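Local coordinates for protein type II secretion chaperone CpaB (Acinetobacter nosocomialis M2, PDB 6O38) that probably acts as a dedicated chaperone for the type II-secreted metalloprotease CpaA, with which it forms a complex, at residues L91-N96 and G148-E153. Sequence-based numbering, arbitrary orientation.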
loop_
_atom_site.group_PDB
_atom_site.type_symbol
_atom_site.label_atom_id
_atom_site.label_comp_id
_atom_site.label_asym_id
_atom_site.label_seq_id
_atom_site.Cartn_x
_atom_site.Cartn_y
_atom_site.Cartn_z
ATOM N N LEU G 91 0.547 11.137 -11.484
ATOM C CA LEU G 91 -0.323 12.229 -11.047
ATOM C C LEU G 91 -1.806 11.895 -11.182
ATOM O O LEU G 91 -2.610 12.274 -10.322
ATOM C CB LEU G 91 0.003 13.502 -11.833
ATOM C CG LEU G 91 1.261 14.290 -11.450
ATOM C CD1 LEU G 91 2.541 13.578 -11.875
ATOM C CD2 LEU G 91 1.206 15.694 -12.038
ATOM N N GLU G 92 -2.192 11.196 -12.254
ATOM C CA GLU G 92 -3.599 10.836 -12.413
ATOM C C GLU G 92 -4.085 9.968 -11.260
ATOM O O GLU G 92 -5.252 10.060 -10.862
ATOM C CB GLU G 92 -3.823 10.117 -13.743
ATOM C CG GLU G 92 -5.298 9.929 -14.083
ATOM C CD GLU G 92 -5.551 8.733 -14.978
ATOM O OE1 GLU G 92 -4.571 8.088 -15.408
ATOM O OE2 GLU G 92 -6.735 8.432 -15.245
ATOM N N TYR G 93 -3.211 9.129 -10.712
ATOM C CA TYR G 93 -3.530 8.319 -9.545
ATOM C C TYR G 93 -3.192 9.019 -8.236
ATOM O O TYR G 93 -3.333 8.410 -7.170
ATOM C CB TYR G 93 -2.792 6.978 -9.618
ATOM C CG TYR G 93 -3.175 6.128 -10.809
ATOM C CD1 TYR G 93 -4.433 6.235 -11.389
ATOM C CD2 TYR G 93 -2.277 5.220 -11.354
ATOM C CE1 TYR G 93 -4.786 5.461 -12.478
ATOM C CE2 TYR G 93 -2.621 4.441 -12.443
ATOM C CZ TYR G 93 -3.877 4.564 -13.001
ATOM O OH TYR G 93 -4.224 3.790 -14.085
ATOM N N GLY G 94 -2.750 10.273 -8.291
ATOM C CA GLY G 94 -2.453 11.022 -7.088
ATOM C C GLY G 94 -1.166 10.649 -6.391
ATOM O O GLY G 94 -1.041 10.885 -5.186
ATOM N N ILE G 95 -0.202 10.077 -7.106
ATOM C CA ILE G 95 1.064 9.646 -6.523
ATOM C C ILE G 95 2.177 10.511 -7.093
ATOM O O ILE G 95 2.427 10.500 -8.305
ATOM C CB ILE G 95 1.336 8.158 -6.786
ATOM C CG1 ILE G 95 0.152 7.314 -6.317
ATOM C CG2 ILE G 95 2.604 7.726 -6.072
ATOM C CD1 ILE G 95 -0.118 7.412 -4.832
ATOM N N ASN G 96 2.845 11.261 -6.217
ATOM C CA ASN G 96 3.989 12.091 -6.599
ATOM C C ASN G 96 4.912 12.157 -5.381
ATOM O O ASN G 96 4.726 12.990 -4.492
ATOM C CB ASN G 96 3.544 13.475 -7.049
ATOM C CG ASN G 96 4.702 14.349 -7.477
ATOM O OD1 ASN G 96 5.704 13.862 -7.999
ATOM N ND2 ASN G 96 4.573 15.649 -7.251
ATOM N N GLY G 148 -2.814 3.632 -2.166
ATOM C CA GLY G 148 -3.161 2.633 -3.160
ATOM C C GLY G 148 -1.936 1.870 -3.614
ATOM O O GLY G 148 -0.797 2.240 -3.340
ATOM N N ASN G 149 -2.196 0.778 -4.330
ATOM C CA ASN G 149 -1.161 -0.119 -4.824
ATOM C C ASN G 149 -1.183 -0.133 -6.345
ATOM O O ASN G 149 -2.252 -0.211 -6.959
ATOM C CB ASN G 149 -1.363 -1.533 -4.280
ATOM C CG ASN G 149 -1.451 -1.562 -2.771
ATOM O OD1 ASN G 149 -0.611 -0.989 -2.078
ATOM N ND2 ASN G 149 -2.479 -2.220 -2.250
ATOM N N TYR G 150 -0.001 -0.055 -6.951
ATOM C CA TYR G 150 0.113 0.085 -8.394
ATOM C C TYR G 150 1.145 -0.889 -8.940
ATOM O O TYR G 150 2.230 -1.047 -8.372
ATOM C CB TYR G 150 0.485 1.522 -8.768
ATOM C CG TYR G 150 -0.427 2.541 -8.129
ATOM C CD1 TYR G 150 -1.626 2.903 -8.726
ATOM C CD2 TYR G 150 -0.097 3.123 -6.913
ATOM C CE1 TYR G 150 -2.468 3.825 -8.135
ATOM C CE2 TYR G 150 -0.932 4.045 -6.315
ATOM C CZ TYR G 150 -2.114 4.395 -6.930
ATOM O OH TYR G 150 -2.949 5.315 -6.337
ATOM N N SER G 151 0.794 -1.544 -10.043
ATOM C CA SER G 151 1.670 -2.481 -10.725
ATOM C C SER G 151 2.038 -1.937 -12.098
ATOM O O SER G 151 1.201 -1.343 -12.785
ATOM C CB SER G 151 1.000 -3.849 -10.871
ATOM O OG SER G 151 -0.199 -3.751 -11.622
ATOM N N ALA G 152 3.291 -2.143 -12.494
ATOM C CA ALA G 152 3.788 -1.704 -13.792
ATOM C C ALA G 152 4.431 -2.888 -14.496
ATOM O O ALA G 152 5.334 -3.523 -13.943
ATOM C CB ALA G 152 4.791 -0.555 -13.644
ATOM N N GLU G 153 3.960 -3.189 -15.703
ATOM C CA GLU G 153 4.520 -4.252 -16.530
ATOM C C GLU G 153 5.082 -3.622 -17.796
ATOM O O GLU G 153 4.330 -3.055 -18.596
ATOM C CB GLU G 153 3.458 -5.301 -16.865
ATOM C CG GLU G 153 3.965 -6.457 -17.706
ATOM C CD GLU G 153 2.946 -7.571 -17.834
ATOM O OE1 GLU G 153 1.795 -7.378 -17.391
ATOM O OE2 GLU G 153 3.297 -8.643 -18.370
#
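Y93 of the 3-10 turn 91-93 and I95 at the start of strand 95-106 face Y150 of strand 148-155; the nearest CA atoms, those of Y93 and G148, are 8.6 Å apart, too far for backbone pairing between the two segments, so side chains make most of the contact. Y93 and I95 both approach from the same side of the Y150 ring. The Y93 and Y150 rings are nearly parallel, their planes at 11°, but the centroids stand 5.3 Å apart; they are slid past one another with little overlap, and the touch is made where Y93 CB and CD2 each lie 3.5 Å from Y150 CE1. I95 CG1 approaches Y150 CE2 to 3.4 Å, with I95 CD1 also near CE2, at 3.8 Å. I95 CG1 lies anti to its carbonyl carbon (chi1 -54°), which carries this branch over to the tyrosine. The Y150 hydroxyl ends near the Y93 carbonyl, OH to O 3.2 Å. M90 also packs on both I95 and Y150. Within the turn, G94 N donates to L91 O at 2.9 Å, and G94 (phi 75°) and I95 both oppose M90. This is a G1 beta bulge at the end of a hairpin, packed by an aromatic-aliphatic cluster against a distant strand of the same antiparallel sheet.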